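Local structure of uncharacterized protein BAD_0989 (Bifidobacterium adolescentis ATCC 15703, 3CYM) at residues R184-L187 / K188-K192; D83-D86 / F87-A90. The protein is of unknown function but is probably a ribonuclease D-like 3'-5' exonuclease that binds nucleic acid. All coordinates share one frame; numbering follows the deposited sequence.

Contact 1: R184-L187 / K188-K192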
ATOM      1  N   ARG A 184      -4.054  -9.952 -21.373  1.00 23.02           N
ATOM      2  CA  ARG A 184      -2.937 -10.011 -22.327  1.00 23.48           C
ATOM      3  C   ARG A 184      -3.424  -9.887 -23.759  1.00 22.68           C
ATOM      4  O   ARG A 184      -2.845  -9.139 -24.548  1.00 22.91           O
ATOM      5  CB  ARG A 184      -2.136 -11.308 -22.183  1.00 22.22           C
ATOM      6  CG  ARG A 184      -1.049 -11.232 -21.153  1.00 21.23           C
ATOM      7  CD  ARG A 184      -0.239 -12.508 -21.071  1.00 22.39           C
ATOM      8  NE  ARG A 184       0.526 -12.542 -19.823  1.00 28.56           N
ATOM      9  CZ  ARG A 184       1.773 -12.095 -19.684  1.00 22.71           C
ATOM     10  NH1 ARG A 184       2.426 -11.597 -20.723  1.00 12.13           N
ATOM     11  NH2 ARG A 184       2.374 -12.160 -18.501  1.00 23.11           N
ATOM     12  N   ALA A 185      -4.488 -10.625 -24.078  1.00 22.97           N
ATOM     13  CA  ALA A 185      -5.109 -10.597 -25.405  1.00 25.08           C
ATOM     14  C   ALA A 185      -5.591  -9.198 -25.761  1.00 22.63           C
ATOM     15  O   ALA A 185      -5.379  -8.742 -26.881  1.00 31.85           O
ATOM     16  CB  ALA A 185      -6.260 -11.612 -25.492  1.00 24.90           C
ATOM     17  N   GLU A 186      -6.205  -8.520 -24.794  1.00 25.33           N
ATOM     18  CA  GLU A 186      -6.670  -7.141 -24.953  1.00 24.89           C
ATOM     19  C   GLU A 186      -5.543  -6.101 -25.037  1.00 22.49           C
ATOM     20  O   GLU A 186      -5.629  -5.164 -25.837  1.00 25.45           O
ATOM     21  CB  GLU A 186      -7.650  -6.783 -23.833  1.00 27.22           C
ATOM     22  CG  GLU A 186      -8.378  -5.439 -23.999  1.00 37.33           C
ATOM     23  CD  GLU A 186      -9.172  -5.323 -25.300  1.00 43.64           C
ATOM     24  OE1 GLU A 186      -9.169  -4.225 -25.901  1.00 46.88           O
ATOM     25  OE2 GLU A 186      -9.800  -6.317 -25.722  1.00 38.48           O
ATOM     26  N   LEU A 187      -4.502  -6.248 -24.216  1.00 22.37           N
ATOM     27  CA  LEU A 187      -3.337  -5.350 -24.301  1.00 19.93           C
ATOM     28  C   LEU A 187      -2.684  -5.429 -25.677  1.00 20.04           C
ATOM     29  O   LEU A 187      -2.339  -4.398 -26.266  1.00 24.07           O
ATOM     30  CB  LEU A 187      -2.304  -5.649 -23.209  1.00 20.58           C
ATOM     31  CG  LEU A 187      -2.562  -5.088 -21.801  1.00 22.66           C
ATOM     32  CD1 LEU A 187      -1.881  -5.944 -20.761  1.00 17.97           C
ATOM     33  CD2 LEU A 187      -2.108  -3.647 -21.674  1.00 21.02           C
ATOM     34  N   LYS A 188      -2.534  -6.653 -26.182  1.00 21.06           N
ATOM     35  CA  LYS A 188      -1.951  -6.911 -27.497  1.00 23.50           C
ATOM     36  C   LYS A 188      -2.783  -6.273 -28.607  1.00 25.47           C
ATOM     37  O   LYS A 188      -2.234  -5.665 -29.527  1.00 28.47           O
ATOM     38  CB  LYS A 188      -1.795  -8.419 -27.728  1.00 21.82           C
ATOM     39  CG  LYS A 188      -0.578  -9.007 -27.043  1.00 25.59           C
ATOM     40  CD  LYS A 188      -0.629 -10.520 -26.960  1.00 34.53           C
ATOM     41  CE  LYS A 188       0.479 -11.039 -26.039  1.00 41.88           C
ATOM     42  NZ  LYS A 188       0.327 -12.475 -25.667  1.00 40.11           N
ATOM     43  N   ARG A 189      -4.104  -6.382 -28.495  1.00 26.32           N
ATOM     44  CA  ARG A 189      -5.004  -5.797 -29.484  1.00 30.24           C
ATOM     45  C   ARG A 189      -5.073  -4.262 -29.398  1.00 29.13           C
ATOM     46  O   ARG A 189      -5.290  -3.595 -30.406  1.00 31.96           O
ATOM     47  CB  ARG A 189      -6.385  -6.477 -29.444  1.00 30.15           C
ATOM     48  CG  ARG A 189      -7.467  -5.794 -28.625  1.00 40.14           C
ATOM     49  CD  ARG A 189      -8.559  -5.260 -29.540  1.00 44.46           C
ATOM     50  NE  ARG A 189      -9.896  -5.515 -29.000  1.00 55.10           N
ATOM     51  CZ  ARG A 189     -10.552  -6.674 -29.099  1.00 59.14           C
ATOM     52  NH1 ARG A 189     -10.004  -7.717 -29.717  1.00 54.46           N
ATOM     53  NH2 ARG A 189     -11.766  -6.793 -28.573  1.00 60.85           N
ATOM     54  N   GLN A 190      -4.849  -3.709 -28.205  1.00 26.28           N
ATOM     55  CA  GLN A 190      -4.751  -2.260 -28.034  1.00 23.65           C
ATOM     56  C   GLN A 190      -3.333  -1.751 -28.311  1.00 22.37           C
ATOM     57  O   GLN A 190      -3.095  -0.545 -28.316  1.00 21.93           O
ATOM     58  CB  GLN A 190      -5.197  -1.834 -26.629  1.00 22.62           C
ATOM     59  CG  GLN A 190      -6.714  -1.750 -26.419  1.00 26.17           C
ATOM     60  CD  GLN A 190      -7.095  -0.920 -25.183  1.00 38.93           C
ATOM     61  OE1 GLN A 190      -6.327  -0.067 -24.726  1.00 39.42           O
ATOM     62  NE2 GLN A 190      -8.286  -1.167 -24.645  1.00 38.97           N
ATOM     63  N   GLY A 191      -2.404  -2.675 -28.536  1.00 22.18           N
ATOM     64  CA  GLY A 191      -1.012  -2.357 -28.817  1.00 22.33           C
ATOM     65  C   GLY A 191      -0.267  -1.773 -27.629  1.00 27.20           C
ATOM     66  O   GLY A 191       0.641  -0.956 -27.811  1.00 25.03           O
ATOM     67  N   LYS A 192      -0.657  -2.188 -26.421  1.00 22.91           N
ATOM     68  CA  LYS A 192      -0.049  -1.700 -25.179  1.00 18.30           C
ATOM     69  C   LYS A 192       0.744  -2.770 -24.402  1.00 21.95           C
ATOM     70  O   LYS A 192       1.147  -2.527 -23.262  1.00 16.76           O
ATOM     71  CB  LYS A 192      -1.108  -1.050 -24.266  1.00 15.53           C
ATOM     72  CG  LYS A 192      -1.953   0.013 -24.962  1.00 18.02           C
ATOM     73  CD  LYS A 192      -2.819   0.778 -23.994  1.00 17.48           C
ATOM     74  CE  LYS A 192      -3.527   1.907 -24.708  1.00 13.60           C
ATOM     75  NZ  LYS A 192      -4.689   2.382 -23.932  1.00 18.07           N
TER
HETATM   76  O   HOH W   1       2.479 -12.191 -23.480  1.00 38.78           O
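A Schellman motif ends helix 176-190 where Lys192 bonds back to Leu187 past Gly191, and the last turn before it carries a chain of polar side chains from Glu186 to Lys192. Gly191, with a positive phi of 69°, turns the backbone out of the helix, and Lys192 N then reaches back to Leu187 O at 2.8 Å. Lys192 is also the N-cap residue of helix 193-207, so the turn joins two consecutive helices. On its apolar side Leu187 CD2 rests against Lys192 CB at 3.8 Å, the two side chains crossing at about a right angle, while Phe119, Leu128 and Ala196 pack round the leucine.

Glu186 serves two partners. Its CG lies anti to the backbone N (chi1 -171°), and a bend at the next bond brings the carboxylate alongside the following turn. OE2 sits over one face of the Arg189 guanidinium, 3.4 Å from NE, with the two planes 88° apart; this salt bridge is an attraction of charges, since no N-H points at the oxygen. OE1 takes a weak hydrogen bond from Gln190 NE2 at 3.4 Å. The other end of that amide, Gln190 OE1, accepts from Lys192 NZ at 3.1 Å, nearly along the C=O axis, and the same ammonium is held by the carbonyls of Leu127 and Thr380. On another face of the helix, Lys188 NZ and Arg184 NH1 both donate to one water, with Glu180 binding the arginine through NH2.

Its two bonds, one of them weak, probably settle the flip of the Gln190 amide: nitrogen toward the carboxylate, oxygen toward the ammonium. The Lys192 charge is probably eased by the carbonyl oxygens round it, whereas Glu186 and Arg189 probably attract each other with little directional hold.

Contact 2: D83-D86 / F87-A90; sequences DWND and FNRA
Trp84 and Phe87 lie side by side on the first turn of helix 84-91, pointing the same way, and form an offset edge-to-face pair within the exonuclease domain. The six-membered ring of the tryptophan turns its edge to the face of the phenylalanine; the ring centroids are 5.4 Å apart and the planes at 65°. CZ3 comes over the phenyl face, 3.7 Å from Phe87 CD1, while CE3 touches Phe87 CB at the same distance. With CG anti to the backbone N (chi1 -172°), the phenyl ring runs outward and on toward the helix C-terminus, and the indole edge meets its face near CG and CD1. Phe27 meets the indole edge-to-face, and Phe62 and Leu34 add to the cluster round Phe87. Shortening Phe87 to an alanine here would probably leave Trp84 CZ3 without the phenyl face it leans on and open a gap toward Phe62.

Asp83 is the N-cap of the helix, its OD2 accepting from Asn85 N at 3.3 Å, met from above the carboxylate plane. Asn88 faces the loop after helix 101-111, its amide bonded to Gly112 O and Glu114 N.

Asp86 and Arg89 are also side by side, but their flat groups stand nearly perpendicular, at 87°. The carboxylate oxygen OD1 lies at the guanidinium edge, in its plane, and takes a weak but fairly straight hydrogen bond from Arg89 NH2 at 3.5 Å, part of a salt bridge. One water bridges the same pair, donating to Asp86 OD1 at 2.7 Å and accepting from Arg89 NE at 2.9 Å.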
ATOM      1  N   ASP A  83      10.674 -23.634   5.206  1.00 31.02           N
ATOM      2  CA  ASP A  83      11.683 -22.923   4.447  1.00 29.20           C
ATOM      3  C   ASP A  83      10.973 -22.358   3.215  1.00 27.86           C
ATOM      4  O   ASP A  83      10.467 -23.111   2.386  1.00 29.64           O
ATOM      5  CB  ASP A  83      12.781 -23.925   4.057  1.00 33.51           C
ATOM      6  CG  ASP A  83      14.017 -23.273   3.449  1.00 32.29           C
ATOM      7  OD1 ASP A  83      14.944 -24.033   3.091  1.00 34.71           O
ATOM      8  OD2 ASP A  83      14.077 -22.034   3.322  1.00 31.67           O
ATOM      9  N   TRP A  84      10.919 -21.033   3.105  1.00 26.29           N
ATOM     10  CA  TRP A  84      10.265 -20.385   1.968  1.00 28.36           C
ATOM     11  C   TRP A  84      11.067 -20.518   0.670  1.00 30.60           C
ATOM     12  O   TRP A  84      10.565 -20.196  -0.411  1.00 31.14           O
ATOM     13  CB  TRP A  84       9.912 -18.915   2.271  1.00 26.39           C
ATOM     14  CG  TRP A  84       8.603 -18.762   3.021  1.00 25.21           C
ATOM     15  CD1 TRP A  84       8.446 -18.433   4.340  1.00 24.48           C
ATOM     16  CD2 TRP A  84       7.279 -18.960   2.496  1.00 20.70           C
ATOM     17  NE1 TRP A  84       7.109 -18.408   4.666  1.00 28.08           N
ATOM     18  CE2 TRP A  84       6.370 -18.726   3.555  1.00 23.70           C
ATOM     19  CE3 TRP A  84       6.772 -19.304   1.232  1.00 20.84           C
ATOM     20  CZ2 TRP A  84       4.977 -18.825   3.389  1.00 18.70           C
ATOM     21  CZ3 TRP A  84       5.388 -19.407   1.069  1.00 21.68           C
ATOM     22  CH2 TRP A  84       4.508 -19.166   2.147  1.00 23.75           C
ATOM     23  N   ASN A  85      12.306 -21.006   0.794  1.00 29.06           N
ATOM     24  CA  ASN A  85      13.158 -21.263  -0.363  0.50 28.64           C
ATOM     25  C   ASN A  85      12.702 -22.513  -1.118  1.00 28.06           C
ATOM     26  O   ASN A  85      12.978 -22.659  -2.307  1.00 29.96           O
ATOM     27  CB  ASN A  85      14.634 -21.376   0.050  0.50 27.11           C
ATOM     28  CG  ASN A  85      15.305 -20.013   0.265  0.50 28.22           C
ATOM     29  OD1 ASN A  85      16.420 -19.788  -0.206  0.50 27.09           O
ATOM     30  ND2 ASN A  85      14.638 -19.112   0.987  0.50 23.29           N
ATOM     31  N   ASP A  86      11.989 -23.403  -0.424  1.00 24.84           N
ATOM     32  CA  ASP A  86      11.367 -24.570  -1.052  1.00 23.62           C
ATOM     33  C   ASP A  86      10.304 -24.099  -2.032  1.00 23.54           C
ATOM     34  O   ASP A  86      10.162 -24.655  -3.120  1.00 27.94           O
ATOM     35  CB  ASP A  86      10.702 -25.476  -0.014  1.00 26.64           C
ATOM     36  CG  ASP A  86      11.681 -26.046   0.994  1.00 35.89           C
ATOM     37  OD1 ASP A  86      12.906 -26.034   0.734  1.00 31.17           O
ATOM     38  OD2 ASP A  86      11.211 -26.511   2.054  1.00 39.64           O
ATOM     39  N   PHE A  87       9.570 -23.066  -1.623  1.00 19.56           N
ATOM     40  CA  PHE A  87       8.549 -22.425  -2.435  1.00 20.17           C
ATOM     41  C   PHE A  87       9.105 -21.845  -3.736  1.00 15.83           C
ATOM     42  O   PHE A  87       8.543 -22.069  -4.799  1.00 17.83           O
ATOM     43  CB  PHE A  87       7.848 -21.327  -1.623  1.00 18.57           C
ATOM     44  CG  PHE A  87       6.657 -20.753  -2.303  1.00 21.95           C
ATOM     45  CD1 PHE A  87       5.407 -21.301  -2.100  1.00 25.35           C
ATOM     46  CD2 PHE A  87       6.783 -19.668  -3.166  1.00 25.49           C
ATOM     47  CE1 PHE A  87       4.308 -20.777  -2.740  1.00 29.39           C
ATOM     48  CE2 PHE A  87       5.686 -19.147  -3.817  1.00 25.07           C
ATOM     49  CZ  PHE A  87       4.452 -19.706  -3.613  1.00 25.62           C
ATOM     50  N   ASN A  88      10.200 -21.096  -3.637  1.00 19.78           N
ATOM     51  CA  ASN A  88      10.862 -20.490  -4.792  1.00 23.12           C
ATOM     52  C   ASN A  88      11.360 -21.510  -5.808  1.00 27.76           C
ATOM     53  O   ASN A  88      11.290 -21.286  -7.025  1.00 27.82           O
ATOM     54  CB  ASN A  88      12.055 -19.657  -4.327  1.00 24.37           C
ATOM     55  CG  ASN A  88      11.652 -18.480  -3.490  1.00 26.18           C
ATOM     56  OD1 ASN A  88      10.645 -17.820  -3.761  1.00 34.40           O
ATOM     57  ND2 ASN A  88      12.447 -18.190  -2.470  1.00 29.41           N
ATOM     58  N   ARG A  89      11.881 -22.620  -5.291  1.00 29.72           N
ATOM     59  CA  ARG A  89      12.396 -23.705  -6.119  1.00 28.84           C
ATOM     60  C   ARG A  89      11.254 -24.440  -6.803  1.00 26.03           C
ATOM     61  O   ARG A  89      11.373 -24.844  -7.961  1.00 28.15           O
ATOM     62  CB  ARG A  89      13.258 -24.655  -5.280  1.00 29.38           C
ATOM     63  CG  ARG A  89      14.535 -23.977  -4.743  1.00 39.97           C
ATOM     64  CD  ARG A  89      15.548 -24.941  -4.144  1.00 43.53           C
ATOM     65  NE  ARG A  89      14.998 -25.726  -3.045  1.00 48.06           N
ATOM     66  CZ  ARG A  89      14.757 -27.031  -3.104  1.00 46.24           C
ATOM     67  NH1 ARG A  89      15.029 -27.710  -4.212  1.00 43.75           N
ATOM     68  NH2 ARG A  89      14.248 -27.655  -2.050  1.00 43.52           N
ATOM     69  N   ALA A  90      10.143 -24.575  -6.086  1.00 19.38           N
ATOM     70  CA  ALA A  90       8.928 -25.179  -6.625  1.00 19.09           C
ATOM     71  C   ALA A  90       8.303 -24.357  -7.764  1.00 18.70           C
ATOM     72  O   ALA A  90       7.791 -24.915  -8.733  1.00 21.76           O
ATOM     73  CB  ALA A  90       7.928 -25.380  -5.513  1.00 16.30           C
TER
HETATM   74  O   HOH W   2      15.070 -24.829  -0.237  1.00 38.88           O

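Overall arrangement
Contacts 1 and 2 follow one another along the chain, contact 2 (83-90) closing before contact 1 (184-192) opens, and they do not touch: their centres are 33 Å apart and their nearest atoms about 17 Å. Both involve the mixed sheet of the exonuclease domain. Helix 84-91 leads into its strand 95-98 and packs on helix 24-35, whereas the end of helix 176-190 lies against the outermost strand 117-120. Contact 1 also reaches the C-terminal part of the chain through Thr380. Neither contact supplies a ligand to the sodium site of Asp44, Glu46 and Asp172, although Asp44 and Glu46 belong to strand 40-47 of the same sheet.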